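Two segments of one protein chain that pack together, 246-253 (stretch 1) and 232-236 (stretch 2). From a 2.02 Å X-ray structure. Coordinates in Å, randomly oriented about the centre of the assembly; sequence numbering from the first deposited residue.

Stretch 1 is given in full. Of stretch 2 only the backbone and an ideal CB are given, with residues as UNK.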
# COMPACT_ATOMS: atom_id res chain seq x y z
N ILE A 246 -7.94 3.45 7.06
CA ILE A 246 -9.37 3.76 6.99
C ILE A 246 -9.77 4.25 5.60
O ILE A 246 -10.82 3.86 5.09
CB ILE A 246 -9.74 4.87 7.99
CG1 ILE A 246 -9.46 4.42 9.43
CG2 ILE A 246 -11.20 5.29 7.81
CD1 ILE A 246 -10.03 3.06 9.77
N GLY A 247 -8.96 5.13 5.01
CA GLY A 247 -9.29 5.72 3.72
C GLY A 247 -8.52 7.00 3.38
O GLY A 247 -7.38 7.17 3.80
N ARG A 248 -9.16 7.89 2.62
CA ARG A 248 -8.60 9.22 2.31
C ARG A 248 -9.39 10.31 3.01
O ARG A 248 -10.63 10.32 2.99
CB ARG A 248 -8.61 9.45 0.80
CG ARG A 248 -7.84 8.42 0.05
CD ARG A 248 -6.34 8.69 0.13
NE ARG A 248 -5.99 9.96 -0.51
CZ ARG A 248 -4.80 10.23 -1.03
NH1 ARG A 248 -3.84 9.31 -1.00
NH2 ARG A 248 -4.57 11.41 -1.60
N ALA A 249 -8.68 11.25 3.63
CA ALA A 249 -9.28 12.16 4.62
C ALA A 249 -10.60 12.83 4.19
O ALA A 249 -11.58 12.88 4.95
CB ALA A 249 -8.27 13.21 5.04
N ASP A 250 -10.61 13.36 2.97
CA ASP A 250 -11.73 14.14 2.48
C ASP A 250 -12.85 13.26 1.96
O ASP A 250 -13.88 13.76 1.51
CB ASP A 250 -11.28 15.09 1.38
CG ASP A 250 -10.29 16.13 1.88
OD1 ASP A 250 -10.73 17.24 2.25
OD2 ASP A 250 -9.07 15.84 1.90
N ASN A 251 -12.67 11.95 2.02
CA ASN A 251 -13.69 11.04 1.51
C ASN A 251 -14.45 10.28 2.61
O ASN A 251 -15.36 9.49 2.33
CB ASN A 251 -13.05 10.04 0.52
CG ASN A 251 -14.08 9.22 -0.22
OD1 ASN A 251 -15.19 9.68 -0.49
ND2 ASN A 251 -13.73 7.98 -0.53
N VAL A 252 -14.08 10.53 3.87
CA VAL A 252 -14.69 9.83 5.00
C VAL A 252 -15.15 10.86 6.03
O VAL A 252 -14.41 11.79 6.37
CB VAL A 252 -13.72 8.83 5.67
CG1 VAL A 252 -14.45 8.02 6.72
CG2 VAL A 252 -13.11 7.87 4.63
N ILE A 253 -16.38 10.72 6.50
CA ILE A 253 -16.86 11.62 7.54
C ILE A 253 -17.20 10.81 8.79
O ILE A 253 -17.34 9.58 8.72
CB ILE A 253 -18.10 12.42 7.11
CG1 ILE A 253 -19.29 11.48 6.88
CG2 ILE A 253 -17.80 13.25 5.86
CD1 ILE A 253 -20.58 12.21 6.65
N UNK A 232 1.66 11.45 5.23
CA UNK A 232 0.90 10.77 4.18
C UNK A 232 -0.46 11.44 4.04
O UNK A 232 -0.79 12.35 4.81
CB UNK A 232 0.74 9.28 4.49
N UNK A 233 -1.24 11.00 3.06
CA UNK A 233 -2.64 11.40 2.99
C UNK A 233 -3.51 10.18 3.28
O UNK A 233 -4.67 10.12 2.87
CB UNK A 233 -2.98 12.00 1.62
N UNK A 234 -2.95 9.21 4.00
CA UNK A 234 -3.71 8.05 4.46
C UNK A 234 -4.40 8.29 5.80
O UNK A 234 -3.74 8.40 6.83
CB UNK A 234 -2.79 6.84 4.57
N UNK A 235 -5.73 8.36 5.78
CA UNK A 235 -6.53 8.34 7.00
C UNK A 235 -6.37 6.99 7.72
O UNK A 235 -6.62 5.93 7.13
CB UNK A 235 -8.00 8.61 6.68
N UNK A 236 -5.99 7.03 8.99
CA UNK A 236 -5.73 5.80 9.74
C UNK A 236 -6.30 5.87 11.15
O UNK A 236 -6.61 6.94 11.65
CB UNK A 236 -4.23 5.53 9.80

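The frame is set by an antiparallel pairing centred on position 235. Its N donates to G247 O (2.8 Å, a rather bent bond at 134°), while its O accepts from I246 N at 2.8 Å and from G247 N at 3.3 Å. These bonds belong to the backbone and would accept almost any residue; the choice is made by where each CB points.

At position 232 CA-to-CB runs sideways and nothing of stretch 1 lies within 5.5 Å of the ideal CB, so this contact sets no preference. The deposited residue is T232, whose OG1 accepts a bond from the backbone N of position 234 at 3.1 Å, tying its own strand together.

Position 233 also points sideways, but the end of R248 reaches it: NH2 of R248 lies 3.6 Å from the ideal CB, and the backbone O of 233 sits over one face of the guanidinium. Polar or acidic side chains would suit, as would a small one; a positive charge would be less welcome. The residue is N233, with chi1 in m. Its CB stays 3.6 Å from R248 NH2, and its OD1 is hydrogen-bonded elsewhere in the structure.

At position 234 CA-to-CB points away, leaving the ideal CB 4.7 Å from G247 O. What stretch 1 offers is charge, because the R248 side chain, m at chi1 through chi3, curls back toward this strand. An acid is attractive, and a neutral polar residue plausible. It is D234. OD1 stands 4.4 Å from R248 NH1, too far for a salt bridge, and a water closes the gap, donating to D234 OD1 at 2.9 Å and accepting from R248 NH1 at 2.6 Å.

Position 235 is the centre of the contact. Its ideal CB lies 3.3 Å from G247 O, a tight start, and heads for the face where G247 has no side chain; I246, A249 and V252 offer carbon around that gap. A CB on G247 would come within 3.1 Å of V252 CG2 and jam against the preceding carbonyl O. Leucine, isoleucine, valine or methionine could all use the space. L235 covers it with both methyls: CD1 lies 3.7 Å from A249 CB, while CD2 is 3.6 Å from V252 CB and 4.0 Å from I246 CG2. Its chi1 of -149° falls between wells.

Position 236 points away, with its ideal CB 5.1 Å from I246 N, so a strand-favouring residue suffices. V236 meets stretch 1 through its backbone, C being 3.9 Å from I246 CG1.

Stretch 2 232-236: TNDLV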
# COMPACT_ATOMS: atom_id res chain seq x y z
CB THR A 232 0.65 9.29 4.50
OG1 THR A 232 -0.27 9.17 5.60
CG2 THR A 232 1.96 8.59 4.84
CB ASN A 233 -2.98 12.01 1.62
CG ASN A 233 -2.21 13.31 1.34
OD1 ASN A 233 -2.17 14.21 2.18
ND2 ASN A 233 -1.61 13.41 0.15
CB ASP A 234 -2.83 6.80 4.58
CG ASP A 234 -2.32 6.30 3.24
OD1 ASP A 234 -3.03 6.46 2.22
OD2 ASP A 234 -1.21 5.75 3.20
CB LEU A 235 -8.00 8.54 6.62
CG LEU A 235 -8.97 9.22 7.55
CD1 LEU A 235 -8.58 10.68 7.75
CD2 LEU A 235 -10.38 9.11 6.97
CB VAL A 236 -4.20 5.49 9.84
CG1 VAL A 236 -3.56 5.44 8.42
CG2 VAL A 236 -3.48 6.53 10.70
O HOH W 1 -3.82 6.76 -0.51
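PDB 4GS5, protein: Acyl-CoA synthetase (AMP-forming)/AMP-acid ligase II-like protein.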